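Local coordinates for putative sugar binding protein (Geobacillus stearothermophilus, PDB 6GT9), which binds galactose, and probably glucose, and is thought to serve a three-component sensing system linked to galactan utilization, at residues V131-Y136 / Y270-K275. Numbering follows the deposited sequence.
Sequences VGTDNY and YEMGYK
Met-272 of helix 269-284 meets the end of strand 129-132, passing Val-131 in the opposite direction and crossing Thr-133 obliquely. Near the helix, Val-131 CG1 stands anti to its own backbone N (chi1 -170°) and packs 3.8 Å from Met-272 CA and 3.9 Å from Lys-275 CB, its short branch fitting between residues one helical turn apart. Midway, Met-272 SD lies in van der Waals contact with Gly-132 CA, at 4.0 Å; glycine suits this place by its backbone (phi 172°, psi 175°), a conformation other residues rarely adopt. The unbranched thioether then bends at chi3 (105°), turning CE to within 3.9 Å of Thr-133 OG1. Lys-275 contributes only its aliphatic base; its extended chain carries NZ away to a salt bridge with Glu-271 OE2, at 3.5 Å. Met-272 also touches Tyr-44 and Asp-119 of the sugar pocket, and its side chain lies about 6 Å from the galactose, which makes it a second-shell neighbour. The contact thus sits beside the pocket, where two interdomain crossovers of the two-domain periplasmic-binding-protein fold lie together. Van der Waals contact alone joins the segments, while the Thr-133 hydroxyl spends its hydrogen bond on OE1 of the galactose-binding residue Gln-267.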
ATOM      1  N   VAL A 131       0.772   5.811 -10.879  1.00 15.51           N
ATOM      2  CA  VAL A 131      -0.639   5.827 -10.473  1.00 14.66           C
ATOM      3  C   VAL A 131      -0.728   5.214  -9.084  1.00 16.65           C
ATOM      4  O   VAL A 131      -0.469   4.020  -8.907  1.00 16.86           O
ATOM      5  CB  VAL A 131      -1.555   5.073 -11.444  1.00 19.27           C
ATOM      6  CG1 VAL A 131      -3.014   5.338 -11.084  1.00 17.49           C
ATOM      7  CG2 VAL A 131      -1.278   5.487 -12.880  1.00 26.04           C
ATOM      8  N   GLY A 132      -1.120   6.008  -8.102  1.00 15.76           N
ATOM      9  CA  GLY A 132      -1.215   5.475  -6.758  1.00 14.48           C
ATOM     10  C   GLY A 132      -1.492   6.592  -5.785  1.00 15.17           C
ATOM     11  O   GLY A 132      -1.529   7.775  -6.142  1.00 15.60           O
ATOM     12  N   THR A 133      -1.694   6.190  -4.546  1.00 18.53           N
ATOM     13  CA  THR A 133      -1.908   7.150  -3.477  1.00 15.24           C
ATOM     14  C   THR A 133      -0.695   8.060  -3.337  1.00 18.81           C
ATOM     15  O   THR A 133       0.442   7.664  -3.604  1.00 17.98           O
ATOM     16  CB  THR A 133      -2.184   6.406  -2.167  1.00 17.87           C
ATOM     17  OG1 THR A 133      -3.334   5.567  -2.324  1.00 16.93           O
ATOM     18  CG2 THR A 133      -2.427   7.377  -1.011  1.00 16.61           C
ATOM     19  N   ASP A 134      -0.954   9.317  -2.961  1.00 18.98           N
ATOM     20  CA  ASP A 134       0.072  10.163  -2.366  1.00 18.79           C
ATOM     21  C   ASP A 134       0.369   9.628  -0.967  1.00 19.49           C
ATOM     22  O   ASP A 134      -0.318   9.977   0.003  1.00 20.31           O
ATOM     23  CB  ASP A 134      -0.390  11.624  -2.317  1.00 21.08           C
ATOM     24  CG  ASP A 134       0.668  12.558  -1.752  1.00 25.16           C
ATOM     25  OD1 ASP A 134       1.551  12.102  -1.006  1.00 24.36           O
ATOM     26  OD2 ASP A 134       0.627  13.762  -2.064  1.00 27.61           O
ATOM     27  N   ASN A 135       1.407   8.800  -0.843  1.00 19.08           N
ATOM     28  CA  ASN A 135       1.586   8.018   0.384  1.00 20.80           C
ATOM     29  C   ASN A 135       1.998   8.883   1.575  1.00 20.12           C
ATOM     30  O   ASN A 135       1.558   8.629   2.705  1.00 18.43           O
ATOM     31  CB  ASN A 135       2.595   6.900   0.134  1.00 20.78           C
ATOM     32  CG  ASN A 135       2.000   5.791  -0.679  1.00 19.18           C
ATOM     33  OD1 ASN A 135       0.979   5.212  -0.281  1.00 17.29           O
ATOM     34  ND2 ASN A 135       2.600   5.494  -1.838  1.00 19.15           N
ATOM     35  N   TYR A 136       2.855   9.888   1.351  1.00 21.17           N
ATOM     36  CA  TYR A 136       3.188  10.817   2.427  1.00 25.71           C
ATOM     37  C   TYR A 136       1.929  11.459   2.981  1.00 22.66           C
ATOM     38  O   TYR A 136       1.726  11.529   4.199  1.00 24.78           O
ATOM     39  CB  TYR A 136       4.145  11.913   1.942  1.00 23.84           C
ATOM     40  CG  TYR A 136       4.401  12.944   3.045  1.00 24.98           C
ATOM     41  CD1 TYR A 136       5.412  12.748   3.977  1.00 29.52           C
ATOM     42  CD2 TYR A 136       3.607  14.081   3.178  1.00 26.70           C
ATOM     43  CE1 TYR A 136       5.644  13.667   5.004  1.00 28.71           C
ATOM     44  CE2 TYR A 136       3.830  15.004   4.209  1.00 28.95           C
ATOM     45  CZ  TYR A 136       4.857  14.789   5.110  1.00 27.31           C
ATOM     46  OH  TYR A 136       5.101  15.680   6.140  1.00 28.30           O
ATOM     47  N   TYR A 270      -8.431  -0.925  -7.065  1.00 18.83           N
ATOM     48  CA  TYR A 270      -8.990  -1.282  -8.366  1.00 24.56           C
ATOM     49  C   TYR A 270      -8.700  -0.193  -9.386  1.00 25.09           C
ATOM     50  O   TYR A 270      -8.311  -0.478 -10.527  1.00 21.09           O
ATOM     51  CB  TYR A 270     -10.499  -1.508  -8.244  1.00 24.44           C
ATOM     52  CG  TYR A 270     -11.203  -1.888  -9.538  1.00 22.09           C
ATOM     53  CD1 TYR A 270     -11.519  -0.927 -10.495  1.00 27.06           C
ATOM     54  CD2 TYR A 270     -11.595  -3.198  -9.772  1.00 29.40           C
ATOM     55  CE1 TYR A 270     -12.164  -1.271 -11.658  1.00 29.15           C
ATOM     56  CE2 TYR A 270     -12.249  -3.548 -10.931  1.00 29.57           C
ATOM     57  CZ  TYR A 270     -12.531  -2.582 -11.869  1.00 27.40           C
ATOM     58  OH  TYR A 270     -13.181  -2.930 -13.027  1.00 31.27           O
ATOM     59  N   GLU A 271      -8.856   1.064  -8.974  1.00 23.96           N
ATOM     60  CA  GLU A 271      -8.687   2.177  -9.897  1.00 22.26           C
ATOM     61  C   GLU A 271      -7.229   2.348 -10.312  1.00 23.42           C
ATOM     62  O   GLU A 271      -6.949   2.667 -11.478  1.00 20.67           O
ATOM     63  CB  GLU A 271      -9.228   3.456  -9.264  1.00 23.62           C
ATOM     64  CG  GLU A 271      -9.190   4.660 -10.217  1.00 25.25           C
ATOM     65  CD  GLU A 271      -9.693   5.937  -9.568  1.00 32.57           C
ATOM     66  OE1 GLU A 271      -9.714   6.019  -8.317  1.00 28.66           O
ATOM     67  OE2 GLU A 271     -10.069   6.866 -10.318  1.00 39.46           O
ATOM     68  N   MET A 272      -6.271   2.142  -9.398  1.00 20.22           N
ATOM     69  CA  MET A 272      -4.891   2.287  -9.856  1.00 24.03           C
ATOM     70  C   MET A 272      -4.508   1.172 -10.828  1.00 22.57           C
ATOM     71  O   MET A 272      -3.760   1.415 -11.785  1.00 20.14           O
ATOM     72  CB  MET A 272      -3.897   2.388  -8.683  1.00 24.24           C
ATOM     73  CG  MET A 272      -4.075   1.506  -7.482  1.00 31.73           C
ATOM     74  SD  MET A 272      -2.895   1.947  -6.144  1.00 20.97           S
ATOM     75  CE  MET A 272      -3.926   2.810  -4.948  1.00 18.66           C
ATOM     76  N   GLY A 273      -5.038  -0.039 -10.638  1.00 18.91           N
ATOM     77  CA  GLY A 273      -4.770  -1.098 -11.602  1.00 20.23           C
ATOM     78  C   GLY A 273      -5.404  -0.821 -12.953  1.00 21.02           C
ATOM     79  O   GLY A 273      -4.765  -0.997 -13.998  1.00 20.14           O
ATOM     80  N   TYR A 274      -6.664  -0.370 -12.949  1.00 20.15           N
ATOM     81  CA  TYR A 274      -7.356  -0.001 -14.184  1.00 21.75           C
ATOM     82  C   TYR A 274      -6.650   1.153 -14.890  1.00 21.26           C
ATOM     83  O   TYR A 274      -6.386   1.097 -16.099  1.00 18.33           O
ATOM     84  CB  TYR A 274      -8.810   0.366 -13.861  1.00 24.41           C
ATOM     85  CG  TYR A 274      -9.695   0.609 -15.065  1.00 26.53           C
ATOM     86  CD1 TYR A 274     -10.375  -0.444 -15.667  1.00 27.12           C
ATOM     87  CD2 TYR A 274      -9.863   1.896 -15.596  1.00 26.25           C
ATOM     88  CE1 TYR A 274     -11.191  -0.235 -16.756  1.00 28.33           C
ATOM     89  CE2 TYR A 274     -10.674   2.111 -16.699  1.00 28.65           C
ATOM     90  CZ  TYR A 274     -11.329   1.039 -17.272  1.00 29.95           C
ATOM     91  OH  TYR A 274     -12.142   1.220 -18.353  1.00 32.18           O
ATOM     92  N   LYS A 275      -6.339   2.216 -14.149  1.00 17.70           N
ATOM     93  CA  LYS A 275      -5.711   3.377 -14.773  1.00 22.13           C
ATOM     94  C   LYS A 275      -4.278   3.090 -15.197  1.00 17.59           C
ATOM     95  O   LYS A 275      -3.821   3.633 -16.202  1.00 17.86           O
ATOM     96  CB  LYS A 275      -5.754   4.576 -13.825  1.00 19.08           C
ATOM     97  CG  LYS A 275      -7.115   5.233 -13.761  1.00 22.66           C
ATOM     98  CD  LYS A 275      -7.065   6.524 -12.958  1.00 26.91           C
ATOM     99  CE  LYS A 275      -8.357   7.321 -13.136  1.00 27.00           C
ATOM    100  NZ  LYS A 275      -8.208   8.691 -12.594  1.00 33.01           N
TER